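Local coordinates for neuraminidase (Influenza A virus, PDB 4GDI) that forms the tetrameric, neuraminidase-like beta-propeller head of a bat influenza A virus glycoprotein, whose putative active site has diverged from that of other neuraminidases, at the interface of chains A and B. Residues are numbered along the deposited sequence; one frame, centred on the assembly and turned at random. Chains: chain A/B, Neuraminidase.

Contact 1: the interface of chains A and B. Residues chain A 23-26, 371; chain B 97-98, 126.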
loop_
_atom_site.group_PDB
_atom_site.type_symbol
_atom_site.label_atom_id
_atom_site.label_comp_id
_atom_site.label_asym_id
_atom_site.label_seq_id
_atom_site.Cartn_x
_atom_site.Cartn_y
_atom_site.Cartn_z
ATOM N N PRO A 23 -13.476 7.320 22.776
ATOM C CA PRO A 23 -12.301 7.367 21.906
ATOM C C PRO A 23 -12.470 6.461 20.690
ATOM O O PRO A 23 -12.799 5.279 20.837
ATOM C CB PRO A 23 -11.175 6.843 22.812
ATOM C CG PRO A 23 -11.872 5.945 23.783
ATOM C CD PRO A 23 -13.225 6.564 24.012
ATOM N N THR A 24 -12.247 6.997 19.499
ATOM C CA THR A 24 -12.321 6.173 18.309
ATOM C C THR A 24 -10.906 5.798 17.878
ATOM O O THR A 24 -10.719 4.862 17.117
ATOM C CB THR A 24 -13.054 6.878 17.169
ATOM O OG1 THR A 24 -12.444 8.150 16.928
ATOM C CG2 THR A 24 -14.514 7.081 17.520
ATOM N N HIS A 25 -9.917 6.520 18.399
ATOM C CA HIS A 25 -8.523 6.273 18.072
ATOM C C HIS A 25 -7.667 6.806 19.203
ATOM O O HIS A 25 -7.670 7.992 19.482
ATOM C CB HIS A 25 -8.166 6.939 16.728
ATOM C CG HIS A 25 -6.695 6.995 16.435
ATOM N ND1 HIS A 25 -6.038 6.019 15.716
ATOM C CD2 HIS A 25 -5.759 7.930 16.739
ATOM C CE1 HIS A 25 -4.759 6.338 15.607
ATOM N NE2 HIS A 25 -4.562 7.492 16.217
ATOM N N ARG A 26 -6.973 5.922 19.901
ATOM C CA ARG A 26 -5.964 6.370 20.842
ATOM C C ARG A 26 -4.694 6.633 20.054
ATOM O O ARG A 26 -4.423 5.972 19.050
ATOM C CB ARG A 26 -5.731 5.322 21.923
ATOM C CG ARG A 26 -6.989 4.999 22.675
ATOM C CD ARG A 26 -6.749 4.033 23.792
ATOM N NE ARG A 26 -6.042 4.674 24.886
ATOM C CZ ARG A 26 -6.055 4.230 26.133
ATOM N NH1 ARG A 26 -6.740 3.137 26.442
ATOM N NH2 ARG A 26 -5.382 4.881 27.066
ATOM N N TRP A 371 -9.117 7.354 30.787
ATOM C CA TRP A 371 -8.367 6.702 29.720
ATOM C C TRP A 371 -6.854 6.794 29.920
ATOM O O TRP A 371 -6.104 6.443 29.017
ATOM C CB TRP A 371 -8.763 7.281 28.355
ATOM C CG TRP A 371 -10.162 6.931 27.989
ATOM C CD1 TRP A 371 -11.275 7.701 28.171
ATOM C CD2 TRP A 371 -10.613 5.699 27.426
ATOM N NE1 TRP A 371 -12.392 7.030 27.740
ATOM C CE2 TRP A 371 -12.013 5.795 27.277
ATOM C CE3 TRP A 371 -9.971 4.525 27.023
ATOM C CZ2 TRP A 371 -12.778 4.767 26.733
ATOM C CZ3 TRP A 371 -10.736 3.502 26.487
ATOM C CH2 TRP A 371 -12.127 3.630 26.347
ATOM N N LEU B 97 -10.000 0.343 16.845
ATOM C CA LEU B 97 -10.622 1.000 17.994
ATOM C C LEU B 97 -9.858 0.601 19.248
ATOM O O LEU B 97 -9.224 -0.446 19.285
ATOM C CB LEU B 97 -12.068 0.540 18.171
ATOM C CG LEU B 97 -13.189 1.178 17.358
ATOM C CD1 LEU B 97 -14.462 0.395 17.585
ATOM C CD2 LEU B 97 -13.363 2.634 17.763
ATOM N N PRO B 98 -9.935 1.414 20.301
ATOM C CA PRO B 98 -9.366 0.898 21.546
ATOM C C PRO B 98 -10.212 -0.252 22.102
ATOM O O PRO B 98 -11.436 -0.239 21.979
ATOM C CB PRO B 98 -9.381 2.118 22.473
ATOM C CG PRO B 98 -10.460 2.993 21.934
ATOM C CD PRO B 98 -10.511 2.760 20.452
ATOM N N MET B 126 -18.511 -0.671 22.768
ATOM C CA MET B 126 -18.909 0.191 21.681
ATOM C C MET B 126 -18.857 -0.559 20.364
ATOM O O MET B 126 -18.090 -1.508 20.189
ATOM C CB MET B 126 -18.134 1.516 21.656
ATOM C CG MET B 126 -16.674 1.465 21.380
ATOM S SD MET B 126 -15.976 3.147 21.252
ATOM C CE MET B 126 -14.324 2.763 21.815
#
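The C-terminal end of strand 94-98 of chain B, B:Leu97 and B:Pro98, packs against the end of strand 20-23 of chain A and the residues that follow it, forming part of a subunit interface in the propeller tetramer. B:Pro98 is the central piece, with 62 of the 151 Å² of surface hidden in the patch, and its ring carbons face different groups. CG meets CG of A:Pro23 at 3.8 Å, the two pyrrolidine rings lying at an oblique angle to each other. CB is met by the aliphatic stretch of A:Arg26, whose CD comes to 3.5 Å from it. The ring also abuts the backbone, with the A:Pro23 carbonyl O 3.4 Å from B:Pro98 CD.

The arginine keeps its methylenes on the proline because its chain bends at chi3 (73°), which turns the guanidinium away from B:Pro98. The group heads instead for A:Trp371, where NH1 lies in the indole plane at the ring's edge. One indole face is covered toward its rim by A:Pro23, with CG 3.3 Å above the plane. The tryptophan is therefore mainly second-shell: it buries 4 Å² against chain B, but it backs both chain A residues that hold B:Pro98.

Beside the proline, B:Leu97 reaches across with one branch. Its CG stands anti to the carbonyl carbon (chi1 -83°), and methyl CD2 lies 3.7 Å from A:Thr24 CA. B:Met126, from strand 124-129, sends an extended chain toward the same backbone; its sulfur SD is 3.8 Å from the A:Pro23 carbonyl O.

Contact 2: the interface of chains A and B. Residues chain A 329-332; chain B 110, 129, 132, 134, 181.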
loop_
_atom_site.group_PDB
_atom_site.type_symbol
_atom_site.label_atom_id
_atom_site.label_comp_id
_atom_site.label_asym_id
_atom_site.label_seq_id
_atom_site.Cartn_x
_atom_site.Cartn_y
_atom_site.Cartn_z
ATOM N N ASP A 329 -21.198 9.296 7.202
ATOM C CA ASP A 329 -22.013 8.386 8.008
ATOM C C ASP A 329 -23.231 7.945 7.210
ATOM O O ASP A 329 -23.857 8.756 6.517
ATOM C CB ASP A 329 -22.493 9.052 9.300
ATOM C CG ASP A 329 -21.370 9.292 10.310
ATOM O OD1 ASP A 329 -20.243 8.802 10.106
ATOM O OD2 ASP A 329 -21.645 9.956 11.331
ATOM N N LEU A 330 -23.571 6.665 7.329
ATOM C CA LEU A 330 -24.704 6.089 6.608
ATOM C C LEU A 330 -25.833 5.679 7.538
ATOM O O LEU A 330 -26.997 5.718 7.159
ATOM C CB LEU A 330 -24.232 4.885 5.789
ATOM C CG LEU A 330 -23.253 5.247 4.664
ATOM C CD1 LEU A 330 -22.910 4.024 3.848
ATOM C CD2 LEU A 330 -23.815 6.350 3.767
ATOM N N ILE A 331 -25.495 5.292 8.761
ATOM C CA ILE A 331 -26.504 4.846 9.699
ATOM C C ILE A 331 -27.078 6.031 10.447
ATOM O O ILE A 331 -28.302 6.139 10.602
ATOM C CB ILE A 331 -25.949 3.812 10.684
ATOM C CG1 ILE A 331 -25.314 2.662 9.906
ATOM C CG2 ILE A 331 -27.055 3.313 11.616
ATOM C CD1 ILE A 331 -26.148 2.182 8.720
ATOM N N SER A 332 -26.208 6.932 10.895
ATOM C CA SER A 332 -26.678 8.090 11.648
ATOM C C SER A 332 -27.524 9.020 10.774
ATOM O O SER A 332 -27.131 9.388 9.672
ATOM C CB SER A 332 -25.510 8.873 12.235
ATOM O OG SER A 332 -26.000 9.864 13.114
ATOM N N LYS B 110 -20.964 -4.444 5.235
ATOM C CA LYS B 110 -20.003 -3.711 6.053
ATOM C C LYS B 110 -19.523 -4.573 7.205
ATOM O O LYS B 110 -20.166 -5.555 7.552
ATOM C CB LYS B 110 -20.668 -2.480 6.663
ATOM C CG LYS B 110 -21.131 -1.448 5.662
ATOM C CD LYS B 110 -19.962 -0.822 4.939
ATOM C CE LYS B 110 -20.384 0.430 4.175
ATOM N NZ LYS B 110 -20.781 1.529 5.094
ATOM N N TYR B 129 -20.019 0.245 12.740
ATOM C CA TYR B 129 -20.507 -0.382 11.519
ATOM C C TYR B 129 -19.871 0.360 10.346
ATOM O O TYR B 129 -20.105 1.551 10.153
ATOM C CB TYR B 129 -22.030 -0.304 11.432
ATOM C CG TYR B 129 -22.635 -1.128 10.303
ATOM C CD1 TYR B 129 -22.702 -2.522 10.382
ATOM C CD2 TYR B 129 -23.175 -0.510 9.176
ATOM C CE1 TYR B 129 -23.265 -3.275 9.360
ATOM C CE2 TYR B 129 -23.748 -1.260 8.144
ATOM C CZ TYR B 129 -23.789 -2.627 8.241
ATOM O OH TYR B 129 -24.340 -3.345 7.214
ATOM N N GLU B 132 -18.206 4.016 11.046
ATOM C CA GLU B 132 -19.015 4.834 11.942
ATOM C C GLU B 132 -19.382 4.107 13.260
ATOM O O GLU B 132 -19.914 2.993 13.251
ATOM C CB GLU B 132 -20.262 5.247 11.146
ATOM C CG GLU B 132 -21.523 5.511 11.888
ATOM C CD GLU B 132 -22.701 5.784 10.932
ATOM O OE1 GLU B 132 -22.691 5.300 9.773
ATOM O OE2 GLU B 132 -23.635 6.487 11.354
ATOM N N THR B 134 -21.781 3.332 16.043
ATOM C CA THR B 134 -23.240 3.251 15.875
ATOM C C THR B 134 -23.962 2.924 17.169
ATOM O O THR B 134 -25.165 3.128 17.275
ATOM C CB THR B 134 -23.620 2.166 14.821
ATOM O OG1 THR B 134 -22.791 0.996 15.003
ATOM C CG2 THR B 134 -23.402 2.689 13.420
ATOM N N ASN B 181 -27.025 -3.230 11.420
ATOM C CA ASN B 181 -26.319 -1.979 11.152
ATOM C C ASN B 181 -25.587 -1.464 12.373
ATOM O O ASN B 181 -25.579 -0.261 12.638
ATOM C CB ASN B 181 -27.302 -0.910 10.687
ATOM C CG ASN B 181 -27.953 -1.257 9.374
ATOM O OD1 ASN B 181 -27.415 -2.044 8.581
ATOM N ND2 ASN B 181 -29.113 -0.650 9.120
#
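A:Ile331 is the apolar centre, burying 74 Å² against B:Tyr129, B:Thr134, B:Asn181 and the carboxylate of B:Glu132. Its branches divide the work. The longer one puts CG1 3.9 Å from ring carbon CD2 of B:Tyr129, the two side chains crossing at about a right angle, and ends with methyl CD1 3.8 Å from CB of B:Asn181. On another flank, methyl CG2 of B:Thr134 lies 3.9 Å from the isoleucine CB. The tyrosine is steadied within its own chain: CA of B:Asn181 sits over the centre of one face, and CB of B:Lys110 covers the opposite face toward the rim. Farther out, the B:Lys110 chain, bent at chi2 and chi4, brings NZ to 3.5 Å from methyl CD1 of A:Leu330.

The polar rim is built on one carboxylate. B:Glu132 has its CG roughly anti to the backbone N (chi1 152°) and is extended beyond, which carries the acid across to three consecutive amides of chain A. OE1 accepts from N of A:Leu330 at 2.9 Å and from N of A:Ile331 at 3.0 Å; both come from the syn side, somewhat out of the carboxylate plane, and the second is nearly straight (174° at H). OE2 uses its syn lone pair for N of A:Ser332, at 2.7 Å. The A:Asp329 carboxylate stacks on this acid, the planes 14° apart; such proximity could raise the proton affinity of either group, while the amides should offset it for B:Glu132.

In the fold, A:329-332 is a loop between strands 317-324 and 338-346. The surface that takes it up combines the end of strand 124-129 (B:Tyr129), the start of strand 132-138 (B:Glu132, B:Thr134), the loop holding B:Lys110, and the turn after strand 173-180, whose B:Asn181 is an N-glycosylation site.

The C-alpha centres of contact 1 and contact 2 are about 17 Å apart, and the two share no residue. On chain B they are tied by strand 124-129, which supplies B:Met126 to contact 1 and, at its far end, B:Tyr129 to contact 2. Chain A uses segments distant in sequence: the end of strand 20-23 and the residues after it with the C-terminal tail, and the 329-332 loop. Each chain thus offers different surfaces to its partner, consistent with an interface that is not an exact two-fold. Repeated around the homotetramer, carbon packing and carboxylate-to-amide bonding would help set how neighbouring heads are oriented.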